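PDB 4AZI: beta-n-acetylhexosaminidase from Streptococcus pneumoniae, which hydrolyses terminal beta-linked N-acetylhexosamine residues from glycans, as a catalytic module of glycoside hydrolase family 20. Local coordinates for residues N25-K28 and R29-D32; R52-L55 and D56-I60; D70-K73 and K74-E78; A95-T98 and E99-Y103. The protein carries 2 engineered substitutions. All blocks are in the same frame, centred on the assembly; numbering follows the deposited sequence.

Contact 1 of 4, residues N25-K28 and R29-D32; sequences NQLK and RIVD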
loop_
_atom_site.group_PDB
_atom_site.type_symbol
_atom_site.label_atom_id
_atom_site.label_comp_id
_atom_site.label_asym_id
_atom_site.label_seq_id
_atom_site.Cartn_x
_atom_site.Cartn_y
_atom_site.Cartn_z
ATOM N N ASN A 25 4.004 5.348 16.796
ATOM C CA ASN A 25 3.603 4.288 17.722
ATOM C C ASN A 25 2.365 3.513 17.273
ATOM O O ASN A 25 2.279 2.306 17.491
ATOM C CB ASN A 25 3.425 4.820 19.148
ATOM C CG ASN A 25 4.752 5.035 19.857
ATOM O OD1 ASN A 25 5.753 4.395 19.532
ATOM N ND2 ASN A 25 4.771 5.948 20.824
ATOM N N GLN A 26 1.414 4.201 16.638
ATOM C CA GLN A 26 0.233 3.532 16.109
ATOM C C GLN A 26 0.627 2.543 15.015
ATOM O O GLN A 26 0.106 1.432 14.970
ATOM C CB GLN A 26 -0.800 4.542 15.598
ATOM C CG GLN A 26 -1.636 5.174 16.702
ATOM C CD GLN A 26 -2.501 6.321 16.209
ATOM O OE1 GLN A 26 -2.092 7.101 15.355
ATOM N NE2 GLN A 26 -3.706 6.434 16.762
ATOM N N LEU A 27 1.570 2.942 14.165
ATOM C CA LEU A 27 2.005 2.103 13.049
ATOM C C LEU A 27 2.852 0.922 13.519
ATOM O O LEU A 27 2.703 -0.188 13.005
ATOM C CB LEU A 27 2.713 2.944 11.988
ATOM C CG LEU A 27 1.823 4.067 11.423
ATOM C CD1 LEU A 27 2.630 5.117 10.674
ATOM C CD2 LEU A 27 0.704 3.510 10.553
ATOM N N LYS A 28 3.696 1.158 14.523
ATOM C CA LYS A 28 4.462 0.085 15.164
ATOM C C LYS A 28 3.529 -0.990 15.723
ATOM O O LYS A 28 3.793 -2.177 15.556
ATOM C CB LYS A 28 5.366 0.633 16.277
ATOM C CG LYS A 28 6.656 1.297 15.805
ATOM C CD LYS A 28 7.421 1.900 16.983
ATOM C CE LYS A 28 8.918 1.654 16.882
ATOM N NZ LYS A 28 9.696 2.139 18.070
ATOM N N ARG A 29 2.444 -0.577 16.379
ATOM C CA ARG A 29 1.427 -1.511 16.883
ATOM C C ARG A 29 0.760 -2.349 15.786
ATOM O O ARG A 29 0.484 -3.538 15.980
ATOM C CB ARG A 29 0.354 -0.767 17.670
ATOM C CG ARG A 29 0.799 -0.308 19.043
ATOM C CD ARG A 29 -0.323 -0.513 20.036
ATOM N NE ARG A 29 -0.438 -1.926 20.415
ATOM C CZ ARG A 29 -1.448 -2.457 21.101
ATOM N NH1 ARG A 29 -2.464 -1.704 21.500
ATOM N NH2 ARG A 29 -1.441 -3.752 21.392
ATOM N N ILE A 30 0.481 -1.715 14.649
ATOM C CA ILE A 30 0.001 -2.419 13.454
ATOM C C ILE A 30 1.022 -3.468 12.979
ATOM O O ILE A 30 0.652 -4.609 12.694
ATOM C CB ILE A 30 -0.351 -1.422 12.317
ATOM C CG1 ILE A 30 -1.623 -0.640 12.678
ATOM C CG2 ILE A 30 -0.487 -2.138 10.968
ATOM C CD1 ILE A 30 -1.847 0.616 11.859
ATOM N N VAL A 31 2.297 -3.071 12.907
ATOM C CA VAL A 31 3.415 -3.977 12.585
ATOM C C VAL A 31 3.435 -5.189 13.531
ATOM O O VAL A 31 3.526 -6.336 13.079
ATOM C CB VAL A 31 4.779 -3.230 12.652
ATOM C CG1 VAL A 31 5.947 -4.204 12.753
ATOM C CG2 VAL A 31 4.954 -2.318 11.446
ATOM N N ASP A 32 3.331 -4.906 14.832
ATOM C CA ASP A 32 3.236 -5.915 15.899
ATOM C C ASP A 32 2.104 -6.901 15.674
ATOM O O ASP A 32 2.303 -8.115 15.750
ATOM C CB ASP A 32 2.991 -5.237 17.256
ATOM C CG ASP A 32 4.209 -4.520 17.788
ATOM O OD1 ASP A 32 5.307 -4.698 17.225
ATOM O OD2 ASP A 32 4.057 -3.787 18.790
#
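Leu-27 and Ile-30 lie side by side on helix 24-37, the crossover helix of the beta-alpha-beta unit that joins strands 10-16 and 41-45 of the family 20 TIM barrel. The two side chains point the same way, and they meet only at their branch ends, with Leu-27 CD2 and Ile-30 CD1 4.1 Å apart. Ile-30 reaches this position with CG1 beside its backbone N and anti to the carbonyl carbon (chi1 -71°), which runs the chain back over the preceding turn and leaves CG1 3.5 Å from Gln-26 O. Beneath them the backbone is regular alpha helix: Val-31 N gives a bond of 2.9 Å to Leu-27 O, while Ile-30 N reaches Gln-26 O at 3.2 Å. Leu-27 and Val-31 form the inward ridge, touching Leu-44 and Val-42 of strand 41-45 as well as Leu-100 of helix 94-106. The polar flank finds its partners on the same neighbouring helix, Lys-28 with Glu-99 and Asp-32 with Tyr-103. Arg-29 instead turns its guanidinium group to Glu-339. Asp-32 also lies over the carbonyl of Lys-28, one turn earlier: its N-H donates to Lys-28 O at 2.9 Å, and its carboxylate carbon CG sits 3.3 Å from that same Lys-28 O.

Contact 2 of 4, residues R52-L55 and D56-I60; sequences RFLL and DDMTI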
loop_
_atom_site.group_PDB
_atom_site.type_symbol
_atom_site.label_atom_id
_atom_site.label_comp_id
_atom_site.label_asym_id
_atom_site.label_seq_id
_atom_site.Cartn_x
_atom_site.Cartn_y
_atom_site.Cartn_z
ATOM N N ARG A 52 1.584 13.020 3.840
ATOM C CA ARG A 52 1.970 12.978 5.248
ATOM C C ARG A 52 3.346 12.358 5.486
ATOM O O ARG A 52 3.545 11.580 6.430
ATOM C CB ARG A 52 0.878 12.274 6.066
ATOM C CG ARG A 52 -0.510 12.863 5.834
ATOM C CD ARG A 52 -1.506 12.466 6.915
ATOM N NE ARG A 52 -2.796 13.123 6.695
ATOM C CZ ARG A 52 -3.105 14.342 7.133
ATOM N NH1 ARG A 52 -2.229 15.041 7.837
ATOM N NH2 ARG A 52 -4.299 14.860 6.874
ATOM N N PHE A 53 4.290 12.713 4.621
ATOM C CA PHE A 53 5.683 12.305 4.775
ATOM C C PHE A 53 6.608 13.359 4.192
ATOM O O PHE A 53 6.525 13.692 3.006
ATOM C CB PHE A 53 5.932 10.943 4.115
ATOM C CG PHE A 53 7.352 10.450 4.224
ATOM C CD1 PHE A 53 8.102 10.650 5.384
ATOM C CD2 PHE A 53 7.932 9.750 3.173
ATOM C CE1 PHE A 53 9.406 10.177 5.481
ATOM C CE2 PHE A 53 9.234 9.269 3.264
ATOM C CZ PHE A 53 9.972 9.484 4.421
ATOM N N LEU A 54 7.491 13.872 5.041
ATOM C CA LEU A 54 8.541 14.790 4.613
ATOM C C LEU A 54 9.915 14.216 4.911
ATOM O O LEU A 54 10.187 13.766 6.031
ATOM C CB LEU A 54 8.403 16.148 5.302
ATOM C CG LEU A 54 7.076 16.895 5.183
ATOM C CD1 LEU A 54 7.029 18.015 6.216
ATOM C CD2 LEU A 54 6.902 17.430 3.769
ATOM N N LEU A 55 10.769 14.233 3.892
ATOM C CA LEU A 55 12.173 13.899 4.041
ATOM C C LEU A 55 12.905 15.066 4.695
ATOM O O LEU A 55 12.425 16.200 4.660
ATOM C CB LEU A 55 12.804 13.633 2.668
ATOM C CG LEU A 55 12.092 12.714 1.672
ATOM C CD1 LEU A 55 12.657 12.903 0.271
ATOM C CD2 LEU A 55 12.182 11.261 2.118
ATOM N N ASP A 56 14.080 14.790 5.253
ATOM C CA ASP A 56 14.922 15.832 5.829
ATOM C C ASP A 56 15.308 16.895 4.806
ATOM O O ASP A 56 15.262 18.084 5.118
ATOM C CB ASP A 56 16.166 15.231 6.482
ATOM C CG ASP A 56 15.829 14.378 7.688
ATOM O OD1 ASP A 56 14.828 14.676 8.372
ATOM O OD2 ASP A 56 16.566 13.407 7.952
ATOM N N ASP A 57 15.682 16.459 3.598
ATOM C CA ASP A 57 15.920 17.367 2.478
ATOM C C ASP A 57 14.855 17.225 1.394
ATOM O O ASP A 57 14.759 16.187 0.730
ATOM C CB ASP A 57 17.304 17.152 1.837
ATOM C CG ASP A 57 17.518 18.055 0.629
ATOM O OD1 ASP A 57 17.006 19.190 0.642
ATOM O OD2 ASP A 57 18.185 17.644 -0.340
ATOM N N MET A 58 14.097 18.296 1.193
ATOM C CA MET A 58 12.993 18.306 0.240
ATOM C C MET A 58 13.274 19.228 -0.941
ATOM O O MET A 58 12.346 19.712 -1.587
ATOM C CB MET A 58 11.686 18.706 0.945
ATOM C CG MET A 58 11.124 17.641 1.868
ATOM S SD MET A 58 10.643 16.127 1.009
ATOM C CE MET A 58 9.098 16.592 0.242
ATOM N N THR A 59 14.556 19.468 -1.216
ATOM C CA THR A 59 14.971 20.299 -2.343
ATOM C C THR A 59 14.579 19.611 -3.646
ATOM O O THR A 59 14.853 18.427 -3.834
ATOM C CB THR A 59 16.500 20.553 -2.333
ATOM O OG1 THR A 59 16.878 21.188 -1.108
ATOM C CG2 THR A 59 16.922 21.427 -3.506
ATOM N N ILE A 60 13.947 20.365 -4.541
ATOM C CA ILE A 60 13.497 19.840 -5.826
ATOM C C ILE A 60 14.088 20.655 -6.967
ATOM O O ILE A 60 14.061 21.887 -6.940
ATOM C CB ILE A 60 11.943 19.839 -5.931
ATOM C CG1 ILE A 60 11.299 18.900 -4.898
ATOM C CG2 ILE A 60 11.479 19.499 -7.343
ATOM C CD1 ILE A 60 11.730 17.451 -4.978
HETATM O O HOH W 1 11.992 14.524 7.951
#
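Leu-54 makes two separate contacts with what follows. Its CD2 methyl lies 4.2 Å from Met-58 CE, an ordinary apolar touch, while its carbonyl O takes a hydrogen bond of 2.7 Å from a water that also donates to Asp-56 OD1 at 2.9 Å; the water thus ties the backbone to a carboxylate two residues on. After Leu-55 the chain turns at Asp-56, and thioether and leucine cross at about a right angle. Leu-55 CB lies 3.7 Å from Met-58 SD, and the same sulfur accepts a weak, bent bond from Leu-55 N at 3.5 Å. Met-58 is folded at both chi2 (-64°) and chi3 (-76°), which brings its sulfur back to Leu-55 N and carries CE round toward Leu-54. All this happens in the loop that leads from barrel strand 41-45 to the small antiparallel pair 60-62 and 65-67, and the loop ends in an Asx turn. There Asp-57 OD1 accepts twice from Thr-59: the backbone N approaches from above the carboxylate plane at 3.1 Å, whereas OG1 meets the syn lone pair of Asp-57 OD1 at 2.7 Å. Further out, Leu-55 rests on Phe-169 of helix 153-170, and Met-58 on Leu-162 and Tyr-166 of that helix.

Contact 3 of 4, residues D70-K73 and K74-E78; sequences DDVK and KAIIE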
loop_
_atom_site.group_PDB
_atom_site.type_symbol
_atom_site.label_atom_id
_atom_site.label_comp_id
_atom_site.label_asym_id
_atom_site.label_seq_id
_atom_site.Cartn_x
_atom_site.Cartn_y
_atom_site.Cartn_z
ATOM N N ASP A 70 13.086 24.202 2.491
ATOM C CA ASP A 70 12.150 24.826 3.443
ATOM C C ASP A 70 10.834 25.236 2.791
ATOM O O ASP A 70 9.776 25.121 3.399
ATOM C CB ASP A 70 12.761 26.066 4.110
ATOM C CG ASP A 70 13.846 25.731 5.111
ATOM O OD1 ASP A 70 13.900 24.588 5.622
ATOM O OD2 ASP A 70 14.655 26.643 5.388
ATOM N N ASP A 71 10.917 25.743 1.564
ATOM C CA ASP A 71 9.739 26.205 0.836
ATOM C C ASP A 71 8.853 25.047 0.403
ATOM O O ASP A 71 7.622 25.162 0.402
ATOM C CB ASP A 71 10.152 27.019 -0.382
ATOM C CG ASP A 71 10.850 28.308 -0.006
ATOM O OD1 ASP A 71 10.744 28.730 1.166
ATOM O OD2 ASP A 71 11.497 28.895 -0.887
ATOM N N VAL A 72 9.487 23.935 0.042
ATOM C CA VAL A 72 8.759 22.728 -0.347
ATOM C C VAL A 72 8.033 22.155 0.871
ATOM O O VAL A 72 6.834 21.860 0.809
ATOM C CB VAL A 72 9.696 21.694 -1.000
ATOM C CG1 VAL A 72 9.012 20.343 -1.133
ATOM C CG2 VAL A 72 10.166 22.197 -2.362
ATOM N N LYS A 73 8.757 22.029 1.980
ATOM C CA LYS A 73 8.166 21.567 3.238
ATOM C C LYS A 73 6.968 22.418 3.666
ATOM O O LYS A 73 5.932 21.880 4.049
ATOM C CB LYS A 73 9.205 21.536 4.353
ATOM C CG LYS A 73 10.275 20.473 4.181
ATOM C CD LYS A 73 11.316 20.563 5.287
ATOM C CE LYS A 73 12.192 19.331 5.260
ATOM N NZ LYS A 73 13.261 19.338 6.291
ATOM N N LYS A 74 7.124 23.742 3.597
ATOM C CA LYS A 74 6.053 24.676 3.950
ATOM C C LYS A 74 4.843 24.525 3.023
ATOM O O LYS A 74 3.702 24.482 3.484
ATOM C CB LYS A 74 6.577 26.115 3.950
ATOM C CG LYS A 74 5.582 27.140 4.466
ATOM C CD LYS A 74 6.270 28.426 4.911
ATOM C CE LYS A 74 5.258 29.543 5.127
ATOM N NZ LYS A 74 4.609 29.966 3.855
ATOM N N ALA A 75 5.106 24.428 1.723
ATOM C CA ALA A 75 4.058 24.264 0.725
ATOM C C ALA A 75 3.248 22.976 0.932
ATOM O O ALA A 75 2.015 23.006 0.915
ATOM C CB ALA A 75 4.661 24.300 -0.672
ATOM N N ILE A 76 3.954 21.858 1.124
ATOM C CA ILE A 76 3.337 20.550 1.349
ATOM C C ILE A 76 2.510 20.527 2.639
ATOM O O ILE A 76 1.379 20.044 2.645
ATOM C CB ILE A 76 4.389 19.420 1.358
ATOM C CG1 ILE A 76 4.946 19.216 -0.055
ATOM C CG2 ILE A 76 3.782 18.125 1.896
ATOM C CD1 ILE A 76 6.109 18.246 -0.121
ATOM N N ILE A 77 3.073 21.052 3.723
ATOM C CA ILE A 77 2.319 21.170 4.967
ATOM C C ILE A 77 1.012 21.939 4.714
ATOM O O ILE A 77 -0.066 21.480 5.102
ATOM C CB ILE A 77 3.164 21.768 6.115
ATOM C CG1 ILE A 77 4.244 20.761 6.530
ATOM C CG2 ILE A 77 2.282 22.099 7.313
ATOM C CD1 ILE A 77 5.378 21.328 7.364
ATOM N N GLU A 78 1.109 23.075 4.027
ATOM C CA GLU A 78 -0.079 23.844 3.631
ATOM C C GLU A 78 -1.070 23.072 2.757
ATOM O O GLU A 78 -2.274 23.132 2.990
ATOM C CB GLU A 78 0.320 25.164 2.970
ATOM C CG GLU A 78 0.625 26.257 3.987
ATOM C CD GLU A 78 1.649 27.265 3.501
ATOM O OE1 GLU A 78 1.997 27.253 2.295
ATOM O OE2 GLU A 78 2.125 28.060 4.338
#
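Ile-76 packs back along helix 69-83 onto Val-72, one turn earlier, and can be followed atom by atom. Its CB stands 3.5 Å from Val-72 O, the carbonyl that also receives the backbone N-H of Ile-76 at 2.9 Å, nearly in line with the C=O. With CG1 beside the backbone N and anti to the carbonyl carbon (chi1 -70°), the longer branch runs back toward the start of the helix, so that CG1 is 3.4 Å from Val-72 O. At the tip, CD1 passes the carbonyl and meets Val-72 CG1 at 3.7 Å, the two side chains lying alongside and pointing the same way. Beyond Val-72, Ile-76 touches Leu-51 and Leu-54 in the loop between strands 41-45 and 60-62 and Ala-127 of helix 122-130, so this ridge is part of the face by which helix 69-83 packs on the fold.

A different chemistry occupies another face. Lys-74 CB lies 3.4 Å from Asp-70 O, and its chain then runs out nearly straight until a bend at chi4 (-67°) turns NZ toward Glu-78. The ammonium group meets the syn lone pair of Glu-78 OE2 at 3.2 Å, a salt bridge spanning one turn. Below it, Glu-78 N is bonded to Lys-74 O at 3.0 Å. The same i to i+4 spacing thus serves both kinds of contact: apolar branches close the buried side, while opposite charges pair on a more exposed face, where the lysine's positive charge would be expected to stabilise the carboxylate of Glu-78.

Contact 4 of 4, residues A95-T98 and E99-Y103; sequences AEVT and ELIEY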
loop_
_atom_site.group_PDB
_atom_site.type_symbol
_atom_site.label_atom_id
_atom_site.label_comp_id
_atom_site.label_asym_id
_atom_site.label_seq_id
_atom_site.Cartn_x
_atom_site.Cartn_y
_atom_site.Cartn_z
ATOM N N ALA A 95 13.133 10.392 10.027
ATOM C CA ALA A 95 13.563 9.594 11.170
ATOM C C ALA A 95 12.505 8.585 11.617
ATOM O O ALA A 95 12.832 7.463 12.010
ATOM C CB ALA A 95 13.951 10.505 12.325
ATOM N N GLU A 96 11.240 8.987 11.561
ATOM C CA GLU A 96 10.149 8.105 11.958
ATOM C C GLU A 96 9.895 6.951 10.968
ATOM O O GLU A 96 9.726 5.803 11.388
ATOM C CB GLU A 96 8.868 8.903 12.211
ATOM C CG GLU A 96 8.923 9.811 13.432
ATOM C CD GLU A 96 7.687 10.677 13.572
ATOM O OE1 GLU A 96 7.185 11.182 12.545
ATOM O OE2 GLU A 96 7.210 10.852 14.715
ATOM N N VAL A 97 9.862 7.245 9.667
ATOM C CA VAL A 97 9.685 6.185 8.666
ATOM C C VAL A 97 10.899 5.241 8.660
ATOM O O VAL A 97 10.744 4.029 8.517
ATOM C CB VAL A 97 9.367 6.747 7.258
ATOM C CG1 VAL A 97 9.432 5.661 6.193
ATOM C CG2 VAL A 97 7.996 7.413 7.236
ATOM N N THR A 98 12.099 5.795 8.836
ATOM C CA THR A 98 13.322 4.978 8.910
ATOM C C THR A 98 13.205 3.971 10.067
ATOM O O THR A 98 13.474 2.780 9.886
ATOM C CB THR A 98 14.597 5.849 9.052
ATOM O OG1 THR A 98 14.645 6.801 7.982
ATOM C CG2 THR A 98 15.867 5.000 9.020
ATOM N N GLU A 99 12.775 4.456 11.232
ATOM C CA GLU A 99 12.568 3.613 12.414
ATOM C C GLU A 99 11.470 2.560 12.219
ATOM O O GLU A 99 11.612 1.433 12.689
ATOM C CB GLU A 99 12.264 4.468 13.654
ATOM C CG GLU A 99 11.868 3.657 14.887
ATOM C CD GLU A 99 11.899 4.451 16.190
ATOM O OE1 GLU A 99 12.051 5.692 16.144
ATOM O OE2 GLU A 99 11.776 3.831 17.264
ATOM N N LEU A 100 10.380 2.928 11.544
ATOM C CA LEU A 100 9.291 1.975 11.278
ATOM C C LEU A 100 9.778 0.825 10.393
ATOM O O LEU A 100 9.497 -0.345 10.662
ATOM C CB LEU A 100 8.074 2.676 10.651
ATOM C CG LEU A 100 6.833 1.836 10.321
ATOM C CD1 LEU A 100 6.135 1.323 11.583
ATOM C CD2 LEU A 100 5.869 2.662 9.483
ATOM N N ILE A 101 10.518 1.172 9.345
ATOM C CA ILE A 101 11.104 0.190 8.437
ATOM C C ILE A 101 12.092 -0.757 9.140
ATOM O O ILE A 101 11.996 -1.971 8.986
ATOM C CB ILE A 101 11.746 0.885 7.219
ATOM C CG1 ILE A 101 10.665 1.648 6.429
ATOM C CG2 ILE A 101 12.469 -0.134 6.336
ATOM C CD1 ILE A 101 11.183 2.435 5.240
ATOM N N GLU A 102 13.027 -0.209 9.915
ATOM C CA GLU A 102 13.940 -1.032 10.715
ATOM C C GLU A 102 13.165 -1.939 11.666
ATOM O O GLU A 102 13.454 -3.136 11.762
ATOM C CB GLU A 102 14.892 -0.171 11.555
ATOM C CG GLU A 102 15.512 1.015 10.844
ATOM C CD GLU A 102 17.023 0.954 10.764
ATOM O OE1 GLU A 102 17.567 -0.118 10.416
ATOM O OE2 GLU A 102 17.667 1.995 11.038
ATOM N N TYR A 103 12.197 -1.352 12.380
ATOM C CA TYR A 103 11.391 -2.069 13.383
ATOM C C TYR A 103 10.618 -3.221 12.757
ATOM O O TYR A 103 10.612 -4.341 13.285
ATOM C CB TYR A 103 10.419 -1.106 14.074
ATOM C CG TYR A 103 9.567 -1.724 15.163
ATOM C CD1 TYR A 103 10.066 -1.891 16.453
ATOM C CD2 TYR A 103 8.249 -2.124 14.908
ATOM C CE1 TYR A 103 9.285 -2.450 17.458
ATOM C CE2 TYR A 103 7.462 -2.687 15.906
ATOM C CZ TYR A 103 7.985 -2.846 17.182
ATOM O OH TYR A 103 7.221 -3.399 18.187
#
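Val-97 and Ile-101 are brought together by complementary first torsions: in Val-97, CG1 stands anti to the backbone N (chi1 170°) and leans forward along the helix, whereas in Ile-101, CG1 lies beside the N (chi1 -62°) and leans back. The result is a one-turn contact in which Ile-101 CD1 comes to 3.8 Å from Val-97 CG1, the two side chains crossing obliquely. On its way Ile-101 CG1 passes 3.2 Å from Val-97 O, so the branch lies against the same carbonyl that takes the N-H of Ile-101 at 3.0 Å in a nearly straight bond (168°).

These residues belong to helix 94-106, which precedes strand 110-117 in the shell of helices around the TIM barrel. Val-97 packs against Phe-169 and Phe-170 of helix 153-170, and Ile-101 against Phe-170 and against Leu-111 of strand 110-117. Leu-100 shares Leu-111 and also reaches Leu-24 of helix 24-37. The helical ladder continues with Leu-100 N on Glu-96 O at 3.0 Å and Glu-99 N on Ala-95 O at 3.1 Å.

Along another flank Thr-98 and Glu-102 run alongside each other, though the modelled place of the glutamate side chain is doubtful and its approach to the threonine methyl CG2 is tentative. Firmer is the hydroxyl: OG1 lies back beside its own N and is hydrogen-bonded to Gln-94 O, one turn earlier. Threonine therefore spends its polar group on the helix backbone, while apolar residues make the packing to strand 110-117 and helix 153-170.

Contacts 1 and 4 sit on neighbouring helices of the barrel shell, their centres about 11 Å apart, joined by a salt bridge from Lys-28 NZ to Glu-99 OE2 (2.8 Å) and a probable hydrogen bond between Tyr-103 OH and Asp-32 OD1 (2.5 Å). Contacts 2 and 3 form a second pair, with centres about 9 Å apart: Lys-73 NZ probably bonds Asp-56 O at 2.6 Å, and Met-58 CE packs on Ile-76 CD1. Phe-53 CE1 against Val-97 CG2, at 3.6 Å, connects contact 2 to contact 4. A link toward the inhibitor pocket runs through the 52-55 segment, where Arg-52 NH2 is hydrogen-bonded to the backbone O of the pocket residue Arg-19.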